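Local coordinates for natterin-like protein (Lethenteron camtschaticum, PDB 6IUL), which probably binds cell-surface glycans through a jacalin-like lectin domain and forms pores in target membranes with an aerolysin-like module, acting as a lamprey immune cytotoxin, at residues Q31-V37 with S63-F69; F74-L80 with A91-S97. Residues are numbered along the deposited sequence.

Contact 1 (Q31-V37 with S63-F69); sequences QKLSVSV and SAKEFEF
Strands 31-37 and 65-68 run antiparallel, their axes 4.6 Å apart at closest and 167° between directions. K32/E68 and S34/E66 are non-hydrogen-bonded pairs, CA-CA 4.3 and 4.0 Å; L33/F67 and V35/K65 are hydrogen-bonded. The ladder comprises L33 N to F67 O (3.0 Å), F67 N to L33 O (2.9 Å), V35 N to K65 O (2.9 Å) and K65 N to V35 O (3.0 Å), with F69 N to Q31 O (2.9 Å) closing one end. At the other end S63 OG accepts a hydrogen bond from V37 N (3.2 Å) and is hydrogen-bonded to D61 OD1, and a water donates to V35 O (2.7 Å) and S63 O (2.6 Å). Q31 (phi/psi -108/-40) and K32 form a classic bulge against W48 on the next strand. Q31 is t,t; its NE2 donates to E68 OE1 at 3.0 Å. K32, all t, lies in cation-pi contact with W48; its NZ makes a salt bridge to E66, which in its p,t rotamer offers OE2 at 3.4 Å, weak as a hydrogen bond. L33 (t,p), V35 (t) and F67 (t, chi2 -86°) turn to the core under F102, while K65, at the S63 end of that face, stays exposed. In this edge pair, consistent with the beta-prism fold of jacalin-like lectins, a polar face, with K32 paired to E66 and S34 against A64, backs a mainly apolar one.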
ATOM      1  N   GLN A  31     -17.990  18.016  10.043  1.00 25.40           N
ATOM      2  CA  GLN A  31     -18.511  16.686   9.787  1.00 27.35           C
ATOM      3  C   GLN A  31     -20.006  16.709   9.502  1.00 26.48           C
ATOM      4  O   GLN A  31     -20.492  15.984   8.621  1.00 28.35           O
ATOM      5  CB  GLN A  31     -18.240  15.735  10.961  1.00 30.24           C
ATOM      6  CG  GLN A  31     -18.780  14.344  10.649  1.00 35.38           C
ATOM      7  CD  GLN A  31     -18.259  13.212  11.494  1.00 39.33           C
ATOM      8  OE1 GLN A  31     -17.379  13.373  12.345  1.00 37.60           O
ATOM      9  NE2 GLN A  31     -18.885  12.049  11.308  1.00 45.35           N
ATOM     10  N   LYS A  32     -20.730  17.540  10.244  1.00 25.73           N
ATOM     11  CA  LYS A  32     -22.150  17.567  10.155  1.00 26.66           C
ATOM     12  C   LYS A  32     -22.708  18.959  10.481  1.00 26.96           C
ATOM     13  O   LYS A  32     -22.221  19.640  11.359  1.00 26.15           O
ATOM     14  CB  LYS A  32     -22.716  16.538  11.129  1.00 29.16           C
ATOM     15  CG  LYS A  32     -24.222  16.298  11.063  1.00 33.94           C
ATOM     16  CD  LYS A  32     -24.606  15.228  12.116  1.00 36.04           C
ATOM     17  CE  LYS A  32     -26.076  14.924  12.113  1.00 43.82           C
ATOM     18  NZ  LYS A  32     -26.364  13.716  12.963  1.00 52.18           N
ATOM     19  N   LEU A  33     -23.793  19.328   9.806  1.00 25.50           N
ATOM     20  CA  LEU A  33     -24.475  20.585  10.027  1.00 25.43           C
ATOM     21  C   LEU A  33     -25.974  20.356  10.081  1.00 26.43           C
ATOM     22  O   LEU A  33     -26.526  19.556   9.323  1.00 25.85           O
ATOM     23  CB  LEU A  33     -24.203  21.484   8.852  1.00 27.44           C
ATOM     24  CG  LEU A  33     -24.904  22.804   8.767  1.00 32.39           C
ATOM     25  CD1 LEU A  33     -24.455  23.643   9.933  1.00 36.84           C
ATOM     26  CD2 LEU A  33     -24.642  23.570   7.456  1.00 29.94           C
ATOM     27  N   SER A  34     -26.648  21.073  10.966  1.00 25.66           N
ATOM     28  CA  SER A  34     -28.086  21.076  11.029  1.00 27.46           C
ATOM     29  C   SER A  34     -28.600  22.517  11.168  1.00 27.26           C
ATOM     30  O   SER A  34     -28.076  23.289  11.947  1.00 26.19           O
ATOM     31  CB  SER A  34     -28.549  20.202  12.199  1.00 28.67           C
ATOM     32  OG  SER A  34     -29.945  20.249  12.301  1.00 28.53           O
ATOM     33  N   VAL A  35     -29.648  22.854  10.409  1.00 26.51           N
ATOM     34  CA  VAL A  35     -30.122  24.205  10.279  1.00 24.95           C
ATOM     35  C   VAL A  35     -31.631  24.281  10.513  1.00 24.02           C
ATOM     36  O   VAL A  35     -32.428  23.492   9.963  1.00 25.41           O
ATOM     37  CB  VAL A  35     -29.813  24.787   8.883  1.00 26.83           C
ATOM     38  CG1 VAL A  35     -30.287  26.233   8.760  1.00 28.50           C
ATOM     39  CG2 VAL A  35     -28.319  24.756   8.593  1.00 27.74           C
ATOM     40  N   SER A  36     -32.015  25.232  11.349  1.00 22.32           N
ATOM     41  CA  SER A  36     -33.392  25.570  11.579  1.00 24.50           C
ATOM     42  C   SER A  36     -33.698  26.890  10.877  1.00 26.90           C
ATOM     43  O   SER A  36     -32.900  27.835  10.922  1.00 25.61           O
ATOM     44  CB  SER A  36     -33.708  25.696  13.086  1.00 24.98           C
ATOM     45  OG  SER A  36     -33.666  24.415  13.721  1.00 26.42           O
ATOM     46  N   VAL A  37     -34.850  26.937  10.213  1.00 27.43           N
ATOM     47  CA  VAL A  37     -35.285  28.116   9.469  1.00 29.81           C
ATOM     48  C   VAL A  37     -36.642  28.621  10.002  1.00 30.63           C
ATOM     49  O   VAL A  37     -37.481  27.859  10.404  1.00 29.78           O
ATOM     50  CB  VAL A  37     -35.378  27.829   7.981  1.00 30.77           C
ATOM     51  CG1 VAL A  37     -34.021  27.410   7.446  1.00 33.23           C
ATOM     52  CG2 VAL A  37     -36.415  26.754   7.659  1.00 29.88           C
ATOM     53  N   SER A  63     -38.230  22.256  12.728  1.00 28.80           N
ATOM     54  CA  SER A  63     -37.932  22.420  11.315  1.00 28.52           C
ATOM     55  C   SER A  63     -36.532  22.016  10.909  1.00 26.94           C
ATOM     56  O   SER A  63     -36.164  22.230   9.758  1.00 32.22           O
ATOM     57  CB  SER A  63     -38.122  23.885  10.892  1.00 30.16           C
ATOM     58  OG  SER A  63     -36.966  24.713  11.171  1.00 25.10           O
ATOM     59  N   ALA A  64     -35.720  21.464  11.803  1.00 28.74           N
ATOM     60  CA  ALA A  64     -34.278  21.332  11.521  1.00 31.04           C
ATOM     61  C   ALA A  64     -33.994  20.274  10.432  1.00 32.56           C
ATOM     62  O   ALA A  64     -34.555  19.195  10.493  1.00 27.25           O
ATOM     63  CB  ALA A  64     -33.513  20.983  12.791  1.00 30.22           C
ATOM     64  N   LYS A  65     -33.109  20.607   9.477  1.00 33.10           N
ATOM     65  CA  LYS A  65     -32.641  19.662   8.468  1.00 32.65           C
ATOM     66  C   LYS A  65     -31.147  19.579   8.561  1.00 31.29           C
ATOM     67  O   LYS A  65     -30.452  20.592   8.790  1.00 30.93           O
ATOM     68  CB  LYS A  65     -33.044  20.107   7.061  1.00 38.98           C
ATOM     69  CG  LYS A  65     -34.544  20.039   6.760  1.00 48.98           C
ATOM     70  CD  LYS A  65     -35.222  18.819   7.405  1.00 59.31           C
ATOM     71  CE  LYS A  65     -36.709  18.725   7.087  1.00 62.32           C
ATOM     72  NZ  LYS A  65     -36.883  17.586   6.157  1.00 62.26           N
ATOM     73  N   GLU A  66     -30.618  18.381   8.353  1.00 29.46           N
ATOM     74  CA  GLU A  66     -29.217  18.150   8.561  1.00 31.07           C
ATOM     75  C   GLU A  66     -28.535  17.557   7.336  1.00 32.44           C
ATOM     76  O   GLU A  66     -29.198  17.053   6.450  1.00 30.45           O
ATOM     77  CB  GLU A  66     -28.995  17.262   9.785  1.00 36.32           C
ATOM     78  CG  GLU A  66     -29.694  15.941   9.780  1.00 42.83           C
ATOM     79  CD  GLU A  66     -29.365  15.108  11.032  1.00 51.59           C
ATOM     80  OE1 GLU A  66     -29.477  15.653  12.151  1.00 48.85           O
ATOM     81  OE2 GLU A  66     -29.021  13.907  10.892  1.00 56.05           O
ATOM     82  N   PHE A  67     -27.201  17.621   7.333  1.00 28.74           N
ATOM     83  CA  PHE A  67     -26.368  17.086   6.306  1.00 28.76           C
ATOM     84  C   PHE A  67     -25.095  16.576   6.956  1.00 29.62           C
ATOM     85  O   PHE A  67     -24.422  17.325   7.704  1.00 28.57           O
ATOM     86  CB  PHE A  67     -25.995  18.169   5.278  1.00 30.55           C
ATOM     87  CG  PHE A  67     -25.207  17.628   4.094  1.00 30.22           C
ATOM     88  CD1 PHE A  67     -23.827  17.497   4.169  1.00 29.75           C
ATOM     89  CD2 PHE A  67     -25.864  17.193   2.938  1.00 32.40           C
ATOM     90  CE1 PHE A  67     -23.091  16.991   3.099  1.00 29.74           C
ATOM     91  CE2 PHE A  67     -25.143  16.681   1.863  1.00 32.48           C
ATOM     92  CZ  PHE A  67     -23.755  16.589   1.934  1.00 32.89           C
ATOM     93  N   GLU A  68     -24.748  15.333   6.671  1.00 29.69           N
ATOM     94  CA  GLU A  68     -23.501  14.751   7.172  1.00 31.65           C
ATOM     95  C   GLU A  68     -22.577  14.415   6.023  1.00 29.60           C
ATOM     96  O   GLU A  68     -22.990  13.761   5.071  1.00 28.19           O
ATOM     97  CB  GLU A  68     -23.777  13.492   7.982  1.00 36.11           C
ATOM     98  CG  GLU A  68     -22.491  12.979   8.628  1.00 42.60           C
ATOM     99  CD  GLU A  68     -22.716  11.988   9.763  1.00 43.06           C
ATOM    100  OE1 GLU A  68     -21.804  11.789  10.595  1.00 50.83           O
ATOM    101  OE2 GLU A  68     -23.791  11.390   9.793  1.00 45.44           O
ATOM    102  N   PHE A  69     -21.336  14.878   6.123  1.00 27.15           N
ATOM    103  CA  PHE A  69     -20.338  14.646   5.113  1.00 29.26           C
ATOM    104  C   PHE A  69     -19.798  13.228   5.185  1.00 32.14           C
ATOM    105  O   PHE A  69     -19.549  12.719   6.280  1.00 33.17           O
ATOM    106  CB  PHE A  69     -19.165  15.641   5.273  1.00 27.93           C
ATOM    107  CG  PHE A  69     -19.510  17.024   4.785  1.00 26.87           C
ATOM    108  CD1 PHE A  69     -20.201  17.893   5.571  1.00 28.51           C
ATOM    109  CD2 PHE A  69     -19.162  17.426   3.525  1.00 27.86           C
ATOM    110  CE1 PHE A  69     -20.548  19.173   5.114  1.00 29.88           C
ATOM    111  CE2 PHE A  69     -19.491  18.687   3.072  1.00 28.82           C
ATOM    112  CZ  PHE A  69     -20.197  19.564   3.876  1.00 27.95           C
TER
HETATM  113  O   HOH W   1     -34.594  23.728   8.288  1.00 29.16           O

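Contact 2 (F74-L80 with A91-S97); sequences FIKSLSL and AIKFITS
A hairpin brings strand 77-80 against strand 91-96, antiparallel at 173° with axes 4.7 Å apart. S77/I95 and S79/K93 are hydrogen-bonded pairs: I95 N to S77 O 3.1 Å, S77 N to I95 O 3.2 Å, S79 N to K93 O 2.8 Å and K93 N to S79 O 3.0 Å. K76 (phi/psi -90/-35) turns the chain; its N also reaches I95 O (2.9 Å), making K76 and S77 a classic bulge opposite I95, past which I75 pairs with T96. L78 (t,p) and L80 (m,t) share a face with I92 and F94. L80 CD2 settles against I92 CG1 (3.8 Å), while L78 CD1 sits in the corner formed by I92 CG2 (4.2 Å) and F94 CB (3.9 Å). The F94 ring (p) leans away, and I75 CD1 lies over one face. Behind, I95 CG2 packs on K76 CE (3.7 Å) and I95 CB on S77 OG (3.6 Å), beside extended K93. S97 CB makes a CH-pi contact over the F74 ring (p), 3.5 Å from its centroid; F74 N hydrogen-bonds S97 OG (3.0 Å) and S97 N F74 O (2.7 Å). Consistent with the beta-prism of jacalin-like lectins, an apolar core face backs a partly exposed, more polar one.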
ATOM      1  N   PHE A  74     -15.779  16.968   0.200  1.00 29.92           N
ATOM      2  CA  PHE A  74     -15.593  18.362   0.538  1.00 31.56           C
ATOM      3  C   PHE A  74     -16.596  19.258  -0.169  1.00 32.92           C
ATOM      4  O   PHE A  74     -17.426  18.775  -0.908  1.00 31.10           O
ATOM      5  CB  PHE A  74     -14.146  18.814   0.268  1.00 31.28           C
ATOM      6  CG  PHE A  74     -13.699  18.662  -1.140  1.00 30.36           C
ATOM      7  CD1 PHE A  74     -13.151  17.457  -1.593  1.00 30.28           C
ATOM      8  CD2 PHE A  74     -13.776  19.739  -2.030  1.00 32.36           C
ATOM      9  CE1 PHE A  74     -12.731  17.328  -2.916  1.00 28.92           C
ATOM     10  CE2 PHE A  74     -13.327  19.633  -3.356  1.00 34.11           C
ATOM     11  CZ  PHE A  74     -12.811  18.408  -3.812  1.00 32.82           C
ATOM     12  N   ILE A  75     -16.505  20.570   0.056  1.00 31.45           N
ATOM     13  CA  ILE A  75     -17.461  21.517  -0.532  1.00 29.02           C
ATOM     14  C   ILE A  75     -16.921  22.123  -1.800  1.00 27.61           C
ATOM     15  O   ILE A  75     -15.809  22.638  -1.829  1.00 28.65           O
ATOM     16  CB  ILE A  75     -17.841  22.611   0.480  1.00 28.65           C
ATOM     17  CG1 ILE A  75     -18.620  22.005   1.635  1.00 27.57           C
ATOM     18  CG2 ILE A  75     -18.689  23.661  -0.190  1.00 28.83           C
ATOM     19  CD1 ILE A  75     -18.918  22.976   2.769  1.00 29.14           C
ATOM     20  N   LYS A  76     -17.699  22.015  -2.877  1.00 28.45           N
ATOM     21  CA  LYS A  76     -17.325  22.543  -4.171  1.00 29.47           C
ATOM     22  C   LYS A  76     -17.799  23.987  -4.370  1.00 27.92           C
ATOM     23  O   LYS A  76     -17.160  24.816  -5.044  1.00 29.45           O
ATOM     24  CB  LYS A  76     -17.891  21.602  -5.250  1.00 33.77           C
ATOM     25  CG  LYS A  76     -17.972  22.160  -6.644  1.00 39.73           C
ATOM     26  CD  LYS A  76     -18.390  21.043  -7.607  1.00 41.71           C
ATOM     27  CE  LYS A  76     -19.854  20.708  -7.443  1.00 40.37           C
ATOM     28  NZ  LYS A  76     -20.321  19.874  -8.560  1.00 37.21           N
ATOM     29  N   SER A  77     -18.950  24.296  -3.814  1.00 30.22           N
ATOM     30  CA  SER A  77     -19.505  25.658  -3.921  1.00 28.81           C
ATOM     31  C   SER A  77     -20.418  25.921  -2.736  1.00 25.59           C
ATOM     32  O   SER A  77     -20.998  25.020  -2.181  1.00 26.18           O
ATOM     33  CB  SER A  77     -20.269  25.841  -5.240  1.00 30.00           C
ATOM     34  OG  SER A  77     -21.411  25.011  -5.285  1.00 27.63           O
ATOM     35  N   LEU A  78     -20.510  27.173  -2.359  1.00 26.73           N
ATOM     36  CA  LEU A  78     -21.343  27.629  -1.274  1.00 27.77           C
ATOM     37  C   LEU A  78     -21.929  28.989  -1.625  1.00 26.06           C
ATOM     38  O   LEU A  78     -21.227  29.844  -2.113  1.00 31.07           O
ATOM     39  CB  LEU A  78     -20.497  27.775  -0.023  1.00 28.37           C
ATOM     40  CG  LEU A  78     -21.190  28.481   1.176  1.00 29.58           C
ATOM     41  CD1 LEU A  78     -22.098  27.515   1.869  1.00 34.10           C
ATOM     42  CD2 LEU A  78     -20.171  28.992   2.174  1.00 32.82           C
ATOM     43  N   SER A  79     -23.203  29.179  -1.348  1.00 25.30           N
ATOM     44  CA  SER A  79     -23.848  30.472  -1.455  1.00 27.33           C
ATOM     45  C   SER A  79     -24.578  30.802  -0.186  1.00 27.36           C
ATOM     46  O   SER A  79     -25.165  29.942   0.446  1.00 25.59           O
ATOM     47  CB  SER A  79     -24.861  30.449  -2.592  1.00 29.21           C
ATOM     48  OG  SER A  79     -24.169  30.429  -3.822  1.00 30.87           O
ATOM     49  N   LEU A  80     -24.524  32.062   0.188  1.00 28.85           N
ATOM     50  CA  LEU A  80     -25.278  32.578   1.281  1.00 28.58           C
ATOM     51  C   LEU A  80     -26.162  33.730   0.789  1.00 29.78           C
ATOM     52  O   LEU A  80     -25.801  34.456  -0.155  1.00 28.87           O
ATOM     53  CB  LEU A  80     -24.339  33.071   2.357  1.00 28.38           C
ATOM     54  CG  LEU A  80     -23.388  32.017   2.940  1.00 27.04           C
ATOM     55  CD1 LEU A  80     -22.407  32.691   3.875  1.00 23.88           C
ATOM     56  CD2 LEU A  80     -24.149  30.937   3.679  1.00 25.69           C
ATOM     57  N   ALA A  91     -30.467  32.332   3.973  1.00 29.82           N
ATOM     58  CA  ALA A  91     -30.346  31.022   3.391  1.00 28.55           C
ATOM     59  C   ALA A  91     -28.899  30.579   3.273  1.00 27.49           C
ATOM     60  O   ALA A  91     -28.004  31.394   3.152  1.00 24.13           O
ATOM     61  CB  ALA A  91     -30.992  31.027   2.005  1.00 32.23           C
ATOM     62  N   ILE A  92     -28.716  29.261   3.260  1.00 28.25           N
ATOM     63  CA  ILE A  92     -27.447  28.613   3.015  1.00 26.05           C
ATOM     64  C   ILE A  92     -27.661  27.527   1.950  1.00 27.09           C
ATOM     65  O   ILE A  92     -28.567  26.711   2.043  1.00 25.70           O
ATOM     66  CB  ILE A  92     -26.970  27.888   4.280  1.00 26.53           C
ATOM     67  CG1 ILE A  92     -26.765  28.879   5.416  1.00 27.54           C
ATOM     68  CG2 ILE A  92     -25.688  27.096   4.010  1.00 27.23           C
ATOM     69  CD1 ILE A  92     -26.709  28.229   6.785  1.00 28.22           C
ATOM     70  N   LYS A  93     -26.817  27.523   0.932  1.00 26.47           N
ATOM     71  CA  LYS A  93     -26.771  26.442  -0.001  1.00 28.54           C
ATOM     72  C   LYS A  93     -25.328  25.998  -0.270  1.00 25.27           C
ATOM     73  O   LYS A  93     -24.476  26.818  -0.557  1.00 25.51           O
ATOM     74  CB  LYS A  93     -27.400  26.889  -1.311  1.00 32.09           C
ATOM     75  CG  LYS A  93     -27.380  25.806  -2.377  1.00 35.52           C
ATOM     76  CD  LYS A  93     -28.175  26.235  -3.595  1.00 46.20           C
ATOM     77  CE  LYS A  93     -28.118  25.164  -4.668  1.00 53.27           C
ATOM     78  NZ  LYS A  93     -28.846  25.641  -5.880  1.00 68.55           N
ATOM     79  N   PHE A  94     -25.084  24.683  -0.246  1.00 23.57           N
ATOM     80  CA  PHE A  94     -23.822  24.193  -0.779  1.00 25.93           C
ATOM     81  C   PHE A  94     -23.984  22.945  -1.584  1.00 25.00           C
ATOM     82  O   PHE A  94     -24.957  22.248  -1.448  1.00 24.24           O
ATOM     83  CB  PHE A  94     -22.753  24.018   0.321  1.00 25.13           C
ATOM     84  CG  PHE A  94     -23.133  23.034   1.413  1.00 25.05           C
ATOM     85  CD1 PHE A  94     -22.981  21.675   1.198  1.00 27.02           C
ATOM     86  CD2 PHE A  94     -23.492  23.468   2.671  1.00 23.46           C
ATOM     87  CE1 PHE A  94     -23.233  20.740   2.217  1.00 25.85           C
ATOM     88  CE2 PHE A  94     -23.777  22.553   3.695  1.00 25.29           C
ATOM     89  CZ  PHE A  94     -23.655  21.169   3.470  1.00 24.29           C
ATOM     90  N   ILE A  95     -22.995  22.706  -2.440  1.00 26.34           N
ATOM     91  CA  ILE A  95     -22.916  21.508  -3.227  1.00 28.83           C
ATOM     92  C   ILE A  95     -21.555  20.892  -2.961  1.00 26.23           C
ATOM     93  O   ILE A  95     -20.533  21.602  -2.957  1.00 27.59           O
ATOM     94  CB  ILE A  95     -23.075  21.823  -4.736  1.00 33.51           C
ATOM     95  CG1 ILE A  95     -24.452  22.442  -5.003  1.00 35.88           C
ATOM     96  CG2 ILE A  95     -22.992  20.505  -5.541  1.00 35.10           C
ATOM     97  CD1 ILE A  95     -24.597  23.066  -6.365  1.00 40.46           C
ATOM     98  N   THR A  96     -21.525  19.592  -2.741  1.00 24.91           N
ATOM     99  CA  THR A  96     -20.275  18.919  -2.410  1.00 27.82           C
ATOM    100  C   THR A  96     -19.539  18.389  -3.614  1.00 28.86           C
ATOM    101  O   THR A  96     -20.047  18.427  -4.756  1.00 26.04           O
ATOM    102  CB  THR A  96     -20.478  17.758  -1.452  1.00 28.05           C
ATOM    103  OG1 THR A  96     -21.064  16.663  -2.161  1.00 29.74           O
ATOM    104  CG2 THR A  96     -21.405  18.203  -0.296  1.00 31.19           C
ATOM    105  N   SER A  97     -18.328  17.889  -3.343  1.00 29.57           N
ATOM    106  CA  SER A  97     -17.475  17.289  -4.361  1.00 30.37           C
ATOM    107  C   SER A  97     -18.092  16.038  -4.952  1.00 33.99           C
ATOM    108  O   SER A  97     -17.680  15.628  -6.030  1.00 34.84           O
ATOM    109  CB  SER A  97     -16.087  16.954  -3.758  1.00 30.76           C
ATOM    110  OG  SER A  97     -16.237  16.121  -2.645  1.00 29.42           O
TER

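In the fold
From the N terminus, strand 30-37 leads through strands 42-49 and 54-58 before strand 65-68 returns to its flank, so contact 1 closes a loop of 25 intervening residues. Contact 2 opens just afterwards and closes the shorter hairpin of strands 75-82 and 89-96; the two are in series, neither nested nor crossed. Contact 1 pairs inner strand 30-37 with 65-68, outermost in its sheet within this chain; contact 2 pairs the two inner strands of a second sheet. The two sheets are sides of the beta-prism expected of a jacalin-like domain and meet through inward side chains: F67 packs edge-to-face on F94, and F69 CZ lies 3.7 Å from I75 CG1.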